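Local coordinates for argonaute (Methanocaldococcus jannaschii, PDB 5G5S), which uses short single-stranded DNA guides to bind and slice complementary DNA, and may defend the archaeon against invading genetic elements, at residues I326-T331 and G677-I682; I457-L462 and M483-I488; N476-Q481 and S671-E676; I686-K691 and G710-I715. All blocks are in the same frame, centred on the assembly; numbering follows the deposited sequence.

Interaction 1 of 4, residues I326-T331 and G677-I682; sequences IYSTNT and GRYLRI
Arg678 reaches across to Thr329 and Asn330 and lays its guanidinium against their loop. The side chains of Thr329 and Arg678 run past each other in opposite directions. Thr329 OG1 meets the edge of the guanidinium, 8° out of its plane. There Arg678 NH1 donates a hydrogen bond to Thr329 OG1 of 3.2 Å, with an N-H...O angle of 160°. Asn330 comes from another direction. Its CB sits over the centre of one guanidinium face, 3.7 Å from Arg678 CZ. The flat group is thus bonded at its edge and covered on a face. The stronger partner of Arg678 NH1 is Asn477 OD1 on helix 473-485.

The arginine chain bends at CB-CG and again at CG-CD, where chi3 (-65°) places NE. Its CD passes 3.3 Å from Ser328 OG. That hydroxyl also takes a weak hydrogen bond from Asn330 N, at 3.5 Å, within the same segment. Tyr679 adds a looser contact with its tip: its OH lies 3.7 Å from Ser328 OG.

This is a surface contact between two loops. One follows strand 323-326, and the other leads from helix 656-666 to helix 684-697. Helix 473-485 of the Mid domain touches both: Asn476 ND2 bonds to Thr329 O, and Ile480 packs on Thr329 and Arg678.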
loop_
_atom_site.group_PDB
_atom_site.type_symbol
_atom_site.label_atom_id
_atom_site.label_comp_id
_atom_site.label_asym_id
_atom_site.label_seq_id
_atom_site.Cartn_x
_atom_site.Cartn_y
_atom_site.Cartn_z
ATOM N N ILE A 326 21.398 -12.200 14.271
ATOM C CA ILE A 326 20.530 -13.096 13.519
ATOM C C ILE A 326 20.383 -12.460 12.134
ATOM O O ILE A 326 20.354 -11.235 12.042
ATOM C CB ILE A 326 19.195 -13.303 14.311
ATOM C CG1 ILE A 326 19.119 -14.690 14.987
ATOM C CG2 ILE A 326 17.903 -12.918 13.559
ATOM C CD1 ILE A 326 19.035 -15.933 14.041
ATOM N N TYR A 327 20.384 -13.258 11.060
ATOM C CA TYR A 327 20.284 -12.705 9.704
ATOM C C TYR A 327 18.905 -12.874 9.093
ATOM O O TYR A 327 18.573 -12.194 8.120
ATOM C CB TYR A 327 21.394 -13.263 8.792
ATOM C CG TYR A 327 22.750 -12.663 9.093
ATOM C CD1 TYR A 327 23.581 -13.219 10.062
ATOM C CD2 TYR A 327 23.182 -11.506 8.446
ATOM C CE1 TYR A 327 24.811 -12.647 10.375
ATOM C CE2 TYR A 327 24.422 -10.937 8.734
ATOM C CZ TYR A 327 25.228 -11.504 9.710
ATOM O OH TYR A 327 26.450 -10.947 10.007
ATOM N N SER A 328 18.100 -13.777 9.663
ATOM C CA SER A 328 16.739 -14.052 9.208
ATOM C C SER A 328 15.853 -14.454 10.391
ATOM O O SER A 328 16.366 -14.956 11.386
ATOM C CB SER A 328 16.754 -15.140 8.139
ATOM O OG SER A 328 15.471 -15.343 7.571
ATOM N N THR A 329 14.535 -14.240 10.288
ATOM C CA THR A 329 13.594 -14.622 11.356
ATOM C C THR A 329 13.144 -16.097 11.192
ATOM O O THR A 329 12.407 -16.621 12.037
ATOM C CB THR A 329 12.405 -13.652 11.436
ATOM O OG1 THR A 329 11.705 -13.663 10.192
ATOM C CG2 THR A 329 12.812 -12.229 11.830
ATOM N N ASN A 330 13.631 -16.773 10.118
ATOM C CA ASN A 330 13.322 -18.168 9.786
ATOM C C ASN A 330 13.768 -19.180 10.853
ATOM O O ASN A 330 13.379 -20.352 10.789
ATOM C CB ASN A 330 13.856 -18.539 8.389
ATOM C CG ASN A 330 15.367 -18.539 8.214
ATOM O OD1 ASN A 330 16.152 -18.192 9.107
ATOM N ND2 ASN A 330 15.808 -18.944 7.036
ATOM N N THR A 331 14.574 -18.709 11.834
ATOM C CA THR A 331 15.099 -19.499 12.952
ATOM C C THR A 331 14.750 -18.888 14.327
ATOM O O THR A 331 15.353 -19.274 15.329
ATOM C CB THR A 331 16.619 -19.717 12.813
ATOM O OG1 THR A 331 17.276 -18.449 12.815
ATOM C CG2 THR A 331 17.002 -20.548 11.582
ATOM N N GLY A 677 6.951 -14.083 0.539
ATOM C CA GLY A 677 8.103 -14.460 1.346
ATOM C C GLY A 677 8.147 -13.851 2.736
ATOM O O GLY A 677 7.109 -13.569 3.347
ATOM N N ARG A 678 9.379 -13.646 3.231
ATOM C CA ARG A 678 9.704 -13.136 4.564
ATOM C C ARG A 678 9.658 -11.607 4.711
ATOM O O ARG A 678 9.185 -11.116 5.739
ATOM C CB ARG A 678 11.089 -13.662 4.985
ATOM C CG ARG A 678 11.322 -13.682 6.486
ATOM C CD ARG A 678 12.234 -14.819 6.897
ATOM N NE ARG A 678 11.626 -16.124 6.630
ATOM C CZ ARG A 678 10.793 -16.751 7.457
ATOM N NH1 ARG A 678 10.466 -16.209 8.628
ATOM N NH2 ARG A 678 10.275 -17.924 7.117
ATOM N N TYR A 679 10.221 -10.868 3.730
ATOM C CA TYR A 679 10.328 -9.406 3.778
ATOM C C TYR A 679 9.232 -8.696 2.988
ATOM O O TYR A 679 8.634 -9.296 2.091
ATOM C CB TYR A 679 11.759 -8.925 3.417
ATOM C CG TYR A 679 12.869 -9.840 3.911
ATOM C CD1 TYR A 679 12.866 -10.341 5.211
ATOM C CD2 TYR A 679 13.930 -10.192 3.081
ATOM C CE1 TYR A 679 13.854 -11.225 5.652
ATOM C CE2 TYR A 679 14.935 -11.061 3.517
ATOM C CZ TYR A 679 14.892 -11.576 4.805
ATOM O OH TYR A 679 15.880 -12.426 5.253
ATOM N N LEU A 680 8.923 -7.438 3.363
ATOM C CA LEU A 680 7.856 -6.662 2.720
ATOM C C LEU A 680 8.296 -6.033 1.410
ATOM O O LEU A 680 9.488 -5.886 1.181
ATOM C CB LEU A 680 7.316 -5.584 3.678
ATOM C CG LEU A 680 6.750 -6.073 5.015
ATOM C CD1 LEU A 680 6.795 -4.990 6.056
ATOM C CD2 LEU A 680 5.362 -6.659 4.854
ATOM N N ARG A 681 7.339 -5.664 0.551
ATOM C CA ARG A 681 7.616 -4.974 -0.700
ATOM C C ARG A 681 7.958 -3.499 -0.368
ATOM O O ARG A 681 8.870 -2.900 -0.963
ATOM C CB ARG A 681 6.391 -5.029 -1.640
ATOM C CG ARG A 681 6.690 -4.416 -3.015
ATOM C CD ARG A 681 5.588 -4.581 -4.027
ATOM N NE ARG A 681 5.869 -3.735 -5.188
ATOM C CZ ARG A 681 5.035 -2.828 -5.690
ATOM N NH1 ARG A 681 3.824 -2.665 -5.167
ATOM N NH2 ARG A 681 5.389 -2.107 -6.745
ATOM N N ILE A 682 7.203 -2.920 0.578
ATOM C CA ILE A 682 7.395 -1.536 0.982
ATOM C C ILE A 682 7.818 -1.435 2.448
ATOM O O ILE A 682 7.404 -2.288 3.224
ATOM C CB ILE A 682 6.222 -0.588 0.564
ATOM C CG1 ILE A 682 4.933 -0.860 1.336
ATOM C CG2 ILE A 682 6.006 -0.527 -0.974
ATOM C CD1 ILE A 682 4.106 0.377 1.482
#

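Interaction 2 of 4, residues I457-L462 and M483-I488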
loop_
_atom_site.group_PDB
_atom_site.type_symbol
_atom_site.label_atom_id
_atom_site.label_comp_id
_atom_site.label_asym_id
_atom_site.label_seq_id
_atom_site.Cartn_x
_atom_site.Cartn_y
_atom_site.Cartn_z
ATOM N N ILE A 457 -7.598 -10.604 20.752
ATOM C CA ILE A 457 -6.624 -10.505 19.650
ATOM C C ILE A 457 -6.600 -11.912 19.030
ATOM O O ILE A 457 -6.692 -12.896 19.764
ATOM C CB ILE A 457 -5.229 -10.021 20.140
ATOM C CG1 ILE A 457 -5.324 -8.589 20.702
ATOM C CG2 ILE A 457 -4.162 -10.114 19.016
ATOM C CD1 ILE A 457 -4.226 -8.193 21.663
ATOM N N SER A 458 -6.563 -12.011 17.698
ATOM C CA SER A 458 -6.629 -13.318 17.053
ATOM C C SER A 458 -5.783 -13.466 15.814
ATOM O O SER A 458 -5.463 -12.475 15.152
ATOM C CB SER A 458 -8.078 -13.660 16.715
ATOM O OG SER A 458 -8.716 -12.595 16.030
ATOM N N GLN A 459 -5.463 -14.722 15.477
ATOM C CA GLN A 459 -4.733 -15.062 14.266
ATOM C C GLN A 459 -5.312 -16.328 13.646
ATOM O O GLN A 459 -5.549 -17.319 14.346
ATOM C CB GLN A 459 -3.213 -15.181 14.511
ATOM C CG GLN A 459 -2.362 -15.350 13.228
ATOM C CD GLN A 459 -2.591 -14.295 12.168
ATOM O OE1 GLN A 459 -2.968 -14.587 11.030
ATOM N NE2 GLN A 459 -2.366 -13.045 12.508
ATOM N N ASN A 460 -5.561 -16.269 12.329
ATOM C CA ASN A 460 -6.085 -17.385 11.553
ATOM C C ASN A 460 -4.969 -18.055 10.774
ATOM O O ASN A 460 -4.000 -17.399 10.387
ATOM C CB ASN A 460 -7.248 -16.957 10.644
ATOM C CG ASN A 460 -6.962 -15.818 9.684
ATOM O OD1 ASN A 460 -6.204 -14.885 9.962
ATOM N ND2 ASN A 460 -7.634 -15.837 8.548
ATOM N N ILE A 461 -5.096 -19.376 10.582
ATOM C CA ILE A 461 -4.133 -20.228 9.884
ATOM C C ILE A 461 -4.893 -21.308 9.098
ATOM O O ILE A 461 -5.921 -21.788 9.588
ATOM C CB ILE A 461 -3.108 -20.797 10.923
ATOM C CG1 ILE A 461 -1.672 -20.999 10.364
ATOM C CG2 ILE A 461 -3.636 -21.946 11.813
ATOM C CD1 ILE A 461 -1.437 -22.171 9.467
ATOM N N LEU A 462 -4.434 -21.654 7.873
ATOM C CA LEU A 462 -5.100 -22.701 7.082
ATOM C C LEU A 462 -4.547 -24.054 7.490
ATOM O O LEU A 462 -3.331 -24.269 7.421
ATOM C CB LEU A 462 -4.968 -22.492 5.555
ATOM C CG LEU A 462 -5.584 -21.223 4.938
ATOM C CD1 LEU A 462 -5.234 -21.122 3.468
ATOM C CD2 LEU A 462 -7.105 -21.171 5.107
ATOM N N MET A 483 3.392 -12.595 17.997
ATOM C CA MET A 483 4.239 -11.631 18.729
ATOM C C MET A 483 3.952 -10.197 18.286
ATOM O O MET A 483 3.807 -9.318 19.135
ATOM C CB MET A 483 5.746 -11.943 18.551
ATOM C CG MET A 483 6.193 -13.288 19.119
ATOM S SD MET A 483 5.959 -13.521 20.894
ATOM C CE MET A 483 4.489 -14.527 20.892
ATOM N N GLY A 484 3.860 -9.988 16.966
ATOM C CA GLY A 484 3.564 -8.694 16.356
ATOM C C GLY A 484 2.197 -8.174 16.753
ATOM O O GLY A 484 2.055 -7.010 17.110
ATOM N N LYS A 485 1.193 -9.050 16.725
ATOM C CA LYS A 485 -0.184 -8.755 17.110
ATOM C C LYS A 485 -0.290 -8.470 18.592
ATOM O O LYS A 485 -1.208 -7.770 19.005
ATOM C CB LYS A 485 -1.141 -9.878 16.663
ATOM C CG LYS A 485 -1.240 -9.967 15.129
ATOM C CD LYS A 485 -2.495 -10.660 14.645
ATOM C CE LYS A 485 -3.635 -9.714 14.421
ATOM N NZ LYS A 485 -4.678 -10.319 13.556
ATOM N N LEU A 486 0.679 -8.952 19.388
ATOM C CA LEU A 486 0.706 -8.675 20.827
ATOM C C LEU A 486 1.670 -7.533 21.201
ATOM O O LEU A 486 1.953 -7.326 22.383
ATOM C CB LEU A 486 0.954 -9.949 21.658
ATOM C CG LEU A 486 -0.165 -10.998 21.641
ATOM C CD1 LEU A 486 0.363 -12.351 22.051
ATOM C CD2 LEU A 486 -1.350 -10.587 22.521
ATOM N N GLY A 487 2.124 -6.785 20.182
ATOM C CA GLY A 487 3.037 -5.650 20.305
ATOM C C GLY A 487 4.375 -5.986 20.925
ATOM O O GLY A 487 5.029 -5.115 21.495
ATOM N N ILE A 488 4.788 -7.252 20.832
ATOM C CA ILE A 488 6.061 -7.714 21.384
ATOM C C ILE A 488 7.199 -7.318 20.437
ATOM O O ILE A 488 7.182 -7.682 19.265
ATOM C CB ILE A 488 6.031 -9.235 21.752
ATOM C CG1 ILE A 488 5.025 -9.487 22.899
ATOM C CG2 ILE A 488 7.432 -9.751 22.133
ATOM C CD1 ILE A 488 4.528 -10.930 23.086
#
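Lys485, the last residue of helix 473-485, and Leu486 just after it meet Ile457, Ser458 and Gln459 on strand 456-462. Lys485 comes first and has the largest share of the contact. Its CB packs 3.8 Å from Ile457 CG2, where the two side chains slide past each other in opposite directions. Further out the chain crosses Gln459 at about a right angle. A bend at CG-CD (chi3 90°) then places CE 3.4 Å from Ser458 O. Lys485 NZ donates a hydrogen bond of 2.8 Å to Ser458 O. The ammonium lies almost in line with the carbonyl bond, at a C=O...N angle of 177°. Its stronger polar partner is the C-terminal carboxylate of Ile715, with which it forms a salt bridge. The charge of this buried lysine would be balanced by the carboxylate, and a strand carbonyl also holds it.

The strand is an outermost one of the four-stranded parallel sheet in the Mid domain. Gln459 belongs to the region that binds the phosphorylated 5' end of the guide, and binds a divalent metal cation in another structure of this protein. Lys485 is inferred to be another ligand.

Leu486 is the first residue beyond the helix. Its CD2 touches Ile457 CD1 at 3.8 Å, the two side chains crossing at a slant. Gly487, with positive phi, is the C-prime residue of a Schellman motif. Gly487 N bonds to Gly484 O, and Ile488 N bonds to Met483 O at 2.8 Å.

Interaction 3 of 4, residues N476-Q481 and S671-E676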
loop_
_atom_site.group_PDB
_atom_site.type_symbol
_atom_site.label_atom_id
_atom_site.label_comp_id
_atom_site.label_asym_id
_atom_site.label_seq_id
_atom_site.Cartn_x
_atom_site.Cartn_y
_atom_site.Cartn_z
ATOM N N ASN A 476 6.880 -21.304 13.100
ATOM C CA ASN A 476 7.794 -20.185 13.299
ATOM C C ASN A 476 7.129 -18.878 12.793
ATOM O O ASN A 476 7.090 -17.898 13.537
ATOM C CB ASN A 476 9.125 -20.461 12.577
ATOM C CG ASN A 476 10.136 -19.340 12.658
ATOM O OD1 ASN A 476 10.808 -19.148 13.676
ATOM N ND2 ASN A 476 10.294 -18.602 11.569
ATOM N N ASN A 477 6.535 -18.903 11.575
ATOM C CA ASN A 477 5.851 -17.749 10.987
ATOM C C ASN A 477 4.587 -17.356 11.733
ATOM O O ASN A 477 4.264 -16.173 11.803
ATOM C CB ASN A 477 5.558 -17.968 9.507
ATOM C CG ASN A 477 6.779 -17.933 8.629
ATOM O OD1 ASN A 477 7.840 -17.428 9.004
ATOM N ND2 ASN A 477 6.645 -18.456 7.425
ATOM N N LEU A 478 3.875 -18.339 12.280
ATOM C CA LEU A 478 2.659 -18.112 13.053
ATOM C C LEU A 478 3.016 -17.410 14.351
ATOM O O LEU A 478 2.347 -16.451 14.716
ATOM C CB LEU A 478 1.919 -19.442 13.327
ATOM C CG LEU A 478 0.699 -19.377 14.261
ATOM C CD1 LEU A 478 -0.416 -18.519 13.665
ATOM C CD2 LEU A 478 0.201 -20.778 14.621
ATOM N N LEU A 479 4.078 -17.874 15.034
ATOM C CA LEU A 479 4.547 -17.273 16.279
ATOM C C LEU A 479 5.077 -15.860 16.078
ATOM O O LEU A 479 4.779 -15.007 16.909
ATOM C CB LEU A 479 5.532 -18.182 17.041
ATOM C CG LEU A 479 4.911 -19.444 17.663
ATOM C CD1 LEU A 479 5.977 -20.386 18.182
ATOM C CD2 LEU A 479 3.908 -19.091 18.776
ATOM N N ILE A 480 5.773 -15.590 14.935
ATOM C CA ILE A 480 6.274 -14.257 14.572
ATOM C C ILE A 480 5.095 -13.278 14.493
ATOM O O ILE A 480 5.148 -12.192 15.076
ATOM C CB ILE A 480 7.092 -14.273 13.240
ATOM C CG1 ILE A 480 8.468 -14.950 13.442
ATOM C CG2 ILE A 480 7.261 -12.838 12.683
ATOM C CD1 ILE A 480 9.127 -15.437 12.188
ATOM N N GLN A 481 4.026 -13.697 13.791
ATOM C CA GLN A 481 2.827 -12.891 13.612
ATOM C C GLN A 481 2.051 -12.665 14.904
ATOM O O GLN A 481 1.583 -11.550 15.117
ATOM C CB GLN A 481 1.952 -13.422 12.467
ATOM C CG GLN A 481 0.961 -12.370 11.985
ATOM C CD GLN A 481 0.597 -12.478 10.538
ATOM O OE1 GLN A 481 1.416 -12.795 9.677
ATOM N NE2 GLN A 481 -0.639 -12.128 10.238
ATOM N N SER A 671 4.411 -9.719 9.648
ATOM C CA SER A 671 3.403 -10.283 8.731
ATOM C C SER A 671 4.037 -11.481 7.990
ATOM O O SER A 671 4.005 -11.561 6.760
ATOM C CB SER A 671 2.921 -9.234 7.728
ATOM O OG SER A 671 2.612 -7.996 8.347
ATOM N N ALA A 672 4.630 -12.394 8.765
ATOM C CA ALA A 672 5.330 -13.579 8.291
ATOM C C ALA A 672 4.437 -14.585 7.552
ATOM O O ALA A 672 4.935 -15.323 6.699
ATOM C CB ALA A 672 6.039 -14.244 9.452
ATOM N N LEU A 673 3.129 -14.596 7.859
ATOM C CA LEU A 673 2.146 -15.497 7.245
ATOM C C LEU A 673 1.577 -14.967 5.922
ATOM O O LEU A 673 1.070 -15.760 5.127
ATOM C CB LEU A 673 1.005 -15.802 8.226
ATOM C CG LEU A 673 1.338 -16.630 9.463
ATOM C CD1 LEU A 673 0.358 -16.334 10.582
ATOM C CD2 LEU A 673 1.368 -18.133 9.139
ATOM N N TYR A 674 1.662 -13.639 5.686
ATOM C CA TYR A 674 1.158 -12.991 4.471
ATOM C C TYR A 674 2.267 -12.589 3.500
ATOM O O TYR A 674 3.457 -12.740 3.802
ATOM C CB TYR A 674 0.324 -11.736 4.809
ATOM C CG TYR A 674 -0.760 -11.911 5.849
ATOM C CD1 TYR A 674 -1.615 -13.012 5.819
ATOM C CD2 TYR A 674 -0.995 -10.930 6.806
ATOM C CE1 TYR A 674 -2.627 -13.169 6.766
ATOM C CE2 TYR A 674 -2.026 -11.056 7.734
ATOM C CZ TYR A 674 -2.829 -12.188 7.725
ATOM O OH TYR A 674 -3.833 -12.324 8.654
ATOM N N GLY A 675 1.840 -12.068 2.344
ATOM C CA GLY A 675 2.685 -11.546 1.276
ATOM C C GLY A 675 3.604 -12.536 0.596
ATOM O O GLY A 675 3.447 -13.751 0.745
ATOM N N GLU A 676 4.574 -11.993 -0.169
ATOM C CA GLU A 676 5.563 -12.750 -0.934
ATOM C C GLU A 676 6.864 -12.941 -0.142
ATOM O O GLU A 676 7.744 -12.067 -0.143
ATOM C CB GLU A 676 5.814 -12.090 -2.302
#
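Gln481 has CG anti to its backbone N (chi1 -162°) and an extended chain beyond, which carries its amide to the loop at Ala672, Leu673 and Tyr674. Leu673 has CG beside its own backbone N, with the branch lying against the helix. Gln481 OE1 accepts a hydrogen bond from Leu673 N at 3.1 Å, the N-H...O angle being 158°. The donor is tilted from the carbonyl plane. Gln481 CD lies over one face of the Tyr674 ring, with OE1 offset toward the rim. The amide is steeply tilted to the ring, the planes 69° apart, and Gln481 NE2 comes 3.1 Å from Tyr674 CE2.

Apolar contacts fill in around this bond. Ala672 CB touches Ile480 CG2 at 3.7 Å, and Leu673 CD1 meets Leu478 CD1 at 3.9 Å. The Ala672 methyl also packs on a backbone carbonyl, with CB 3.5 Å from Asn477 O. The OD1 of Asn477 is bonded to Arg678, and the hydroxyl of Ser671 to Tyr688.

The contact joins helix 473-485 of the Mid domain to the loop between helices 656-666 and 684-697. Gln481 and Ser671 both interact with guide DNA. The amide oxygen of the buried Gln481 therefore ties one guide-binding side chain to the loop carrying another. This is consistent with the two being held in a fixed relation for the guide.

Interaction 4 of 4, residues I686-K691 and G710-I715; sequences IHYADK and GFLYFI
Tyr688 and Leu712 make the main apolar contact, a CH-pi interaction. Leu712 CD1 lies over one face of the Tyr688 ring, 4.0 Å from the ring centroid and 18° off its normal. The side chains cross at about a right angle, and Leu712 CD2 covers the ring near CG. His687 CD2 lies over the opposite face, offset toward the rim. Ile715 CG2 approaches the Tyr688 ring obliquely, 3.8 Å from Tyr688 CE1.

Looser contacts carry on along the helix. Lys691 CD is 4.2 Å from Ile715 CG2. Phe714 has its CG between the backbone N and the carbonyl carbon (chi1 49°), and the ring reaches the helix carbonyls. Its CD1 is 3.9 Å from Lys691 O.

No hydrogen bond links the two segments. Lys691 NZ instead bonds to His687 NE2 within the helix, at 3.1 Å. The Tyr688 hydroxyl bonds to Ser671 OG and Tyr670 N.

The C-terminal tail turns back here through a type I turn from Leu712 to Ile715. It packs between helix 684-697, which carries Asp690, an active-site residue by similarity, and the Mid domain. Leu712 and Phe714 also rest on Ile533 of strand 530-537, and Tyr688 on Tyr524 of strand 517-525.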
loop_
_atom_site.group_PDB
_atom_site.type_symbol
_atom_site.label_atom_id
_atom_site.label_comp_id
_atom_site.label_asym_id
_atom_site.label_seq_id
_atom_site.Cartn_x
_atom_site.Cartn_y
_atom_site.Cartn_z
ATOM N N ILE A 686 5.396 2.691 6.555
ATOM C CA ILE A 686 4.370 3.066 5.576
ATOM C C ILE A 686 3.387 1.909 5.301
ATOM O O ILE A 686 2.179 2.146 5.230
ATOM C CB ILE A 686 4.942 3.783 4.304
ATOM C CG1 ILE A 686 3.813 4.266 3.353
ATOM C CG2 ILE A 686 6.013 2.943 3.578
ATOM C CD1 ILE A 686 4.231 5.142 2.208
ATOM N N HIS A 687 3.903 0.663 5.220
ATOM C CA HIS A 687 3.110 -0.561 5.022
ATOM C C HIS A 687 2.031 -0.730 6.118
ATOM O O HIS A 687 0.886 -1.041 5.806
ATOM C CB HIS A 687 4.040 -1.802 4.973
ATOM C CG HIS A 687 3.322 -3.113 5.010
ATOM N ND1 HIS A 687 2.808 -3.690 3.856
ATOM C CD2 HIS A 687 3.054 -3.926 6.059
ATOM C CE1 HIS A 687 2.239 -4.817 4.237
ATOM N NE2 HIS A 687 2.347 -4.998 5.556
ATOM N N TYR A 688 2.424 -0.562 7.390
ATOM C CA TYR A 688 1.532 -0.706 8.531
ATOM C C TYR A 688 0.585 0.480 8.715
ATOM O O TYR A 688 -0.534 0.274 9.179
ATOM C CB TYR A 688 2.296 -1.087 9.813
ATOM C CG TYR A 688 2.826 -2.508 9.795
ATOM C CD1 TYR A 688 1.972 -3.589 9.572
ATOM C CD2 TYR A 688 4.160 -2.778 10.085
ATOM C CE1 TYR A 688 2.448 -4.902 9.588
ATOM C CE2 TYR A 688 4.644 -4.085 10.108
ATOM C CZ TYR A 688 3.786 -5.144 9.845
ATOM O OH TYR A 688 4.267 -6.428 9.841
ATOM N N ALA A 689 1.005 1.701 8.316
ATOM C CA ALA A 689 0.142 2.888 8.333
ATOM C C ALA A 689 -1.039 2.645 7.357
ATOM O O ALA A 689 -2.194 2.927 7.698
ATOM C CB ALA A 689 0.918 4.126 7.905
ATOM N N ASP A 690 -0.738 2.089 6.163
ATOM C CA ASP A 690 -1.740 1.770 5.152
ATOM C C ASP A 690 -2.704 0.678 5.637
ATOM O O ASP A 690 -3.908 0.807 5.438
ATOM C CB ASP A 690 -1.090 1.397 3.813
ATOM C CG ASP A 690 -2.111 1.081 2.733
ATOM O OD1 ASP A 690 -2.894 1.994 2.364
ATOM O OD2 ASP A 690 -2.177 -0.091 2.303
ATOM N N LYS A 691 -2.174 -0.364 6.310
ATOM C CA LYS A 691 -2.953 -1.465 6.879
ATOM C C LYS A 691 -3.898 -0.998 8.006
ATOM O O LYS A 691 -4.976 -1.578 8.178
ATOM C CB LYS A 691 -2.019 -2.583 7.378
ATOM C CG LYS A 691 -1.628 -3.603 6.299
ATOM C CD LYS A 691 -0.773 -4.710 6.905
ATOM C CE LYS A 691 -0.842 -6.025 6.145
ATOM N NZ LYS A 691 0.232 -6.982 6.561
ATOM N N GLY A 710 2.049 -0.211 20.434
ATOM C CA GLY A 710 2.404 -0.771 19.135
ATOM C C GLY A 710 1.864 -2.148 18.789
ATOM O O GLY A 710 2.485 -2.847 17.988
ATOM N N PHE A 711 0.695 -2.545 19.350
ATOM C CA PHE A 711 0.053 -3.832 19.029
ATOM C C PHE A 711 -0.492 -3.754 17.588
ATOM O O PHE A 711 -1.302 -2.872 17.297
ATOM C CB PHE A 711 -1.124 -4.136 19.985
ATOM C CG PHE A 711 -0.812 -4.607 21.386
ATOM C CD1 PHE A 711 -0.074 -3.813 22.258
ATOM C CD2 PHE A 711 -1.333 -5.801 21.864
ATOM C CE1 PHE A 711 0.195 -4.241 23.561
ATOM C CE2 PHE A 711 -1.067 -6.227 23.169
ATOM C CZ PHE A 711 -0.314 -5.439 24.011
ATOM N N LEU A 712 -0.065 -4.684 16.709
ATOM C CA LEU A 712 -0.524 -4.778 15.327
ATOM C C LEU A 712 -1.716 -5.738 15.296
ATOM O O LEU A 712 -1.729 -6.711 14.520
ATOM C CB LEU A 712 0.613 -5.269 14.392
ATOM C CG LEU A 712 1.863 -4.385 14.243
ATOM C CD1 LEU A 712 3.004 -5.171 13.599
ATOM C CD2 LEU A 712 1.570 -3.121 13.431
ATOM N N TYR A 713 -2.723 -5.463 16.159
ATOM C CA TYR A 713 -3.926 -6.286 16.313
ATOM C C TYR A 713 -4.813 -6.360 15.070
ATOM O O TYR A 713 -5.659 -7.243 14.972
ATOM C CB TYR A 713 -4.749 -5.817 17.525
ATOM C CG TYR A 713 -5.334 -4.421 17.415
ATOM C CD1 TYR A 713 -6.456 -4.173 16.626
ATOM C CD2 TYR A 713 -4.831 -3.371 18.175
ATOM C CE1 TYR A 713 -6.988 -2.892 16.510
ATOM C CE2 TYR A 713 -5.384 -2.094 18.099
ATOM C CZ TYR A 713 -6.472 -1.864 17.278
ATOM O OH TYR A 713 -7.046 -0.620 17.231
ATOM N N PHE A 714 -4.659 -5.397 14.161
ATOM C CA PHE A 714 -5.457 -5.262 12.941
ATOM C C PHE A 714 -4.862 -5.989 11.705
ATOM O O PHE A 714 -5.496 -5.985 10.647
ATOM C CB PHE A 714 -5.681 -3.763 12.651
ATOM C CG PHE A 714 -4.403 -2.953 12.717
ATOM C CD1 PHE A 714 -3.550 -2.878 11.618
ATOM C CD2 PHE A 714 -4.038 -2.287 13.887
ATOM C CE1 PHE A 714 -2.350 -2.164 11.693
ATOM C CE2 PHE A 714 -2.834 -1.587 13.965
ATOM C CZ PHE A 714 -2.007 -1.514 12.862
ATOM N N ILE A 715 -3.680 -6.628 11.838
ATOM C CA ILE A 715 -3.019 -7.288 10.698
ATOM C C ILE A 715 -3.627 -8.641 10.273
ATOM O O ILE A 715 -3.794 -8.851 9.052
ATOM C CB ILE A 715 -1.450 -7.235 10.703
ATOM C CG1 ILE A 715 -0.817 -8.275 11.683
ATOM C CG2 ILE A 715 -0.964 -5.805 10.953
ATOM C CD1 ILE A 715 0.732 -8.487 11.650
ATOM O OXT ILE A 715 -3.995 -9.450 11.147
#

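How the interactions relate
Interactions 1, 2 and 3 share helix 473-485 as a neighbour or partner. Interactions 2 and 3 have centres about 9 Å apart, as do 1 and 3. Arg678 NH1 of interaction 1 bonds to Asn477 OD1 of interaction 3 at 2.9 Å. The C-terminal tail of interaction 4 reaches the same region: Lys485 NZ and Ile715 OXT are 2.6 Å apart, and Ser671 OG is 2.7 Å from Tyr688 OH. Gln459, Gln481, Lys485, Ser671 and Ile715 gather from three contacts, consistent with a shared site for the guide 5' phosphate and a metal; Lys485 and Ile715 are assigned as metal ligands by inference or similarity. Helix 684-697, which supplies Tyr688, also carries Asp690 of the probable slicing site.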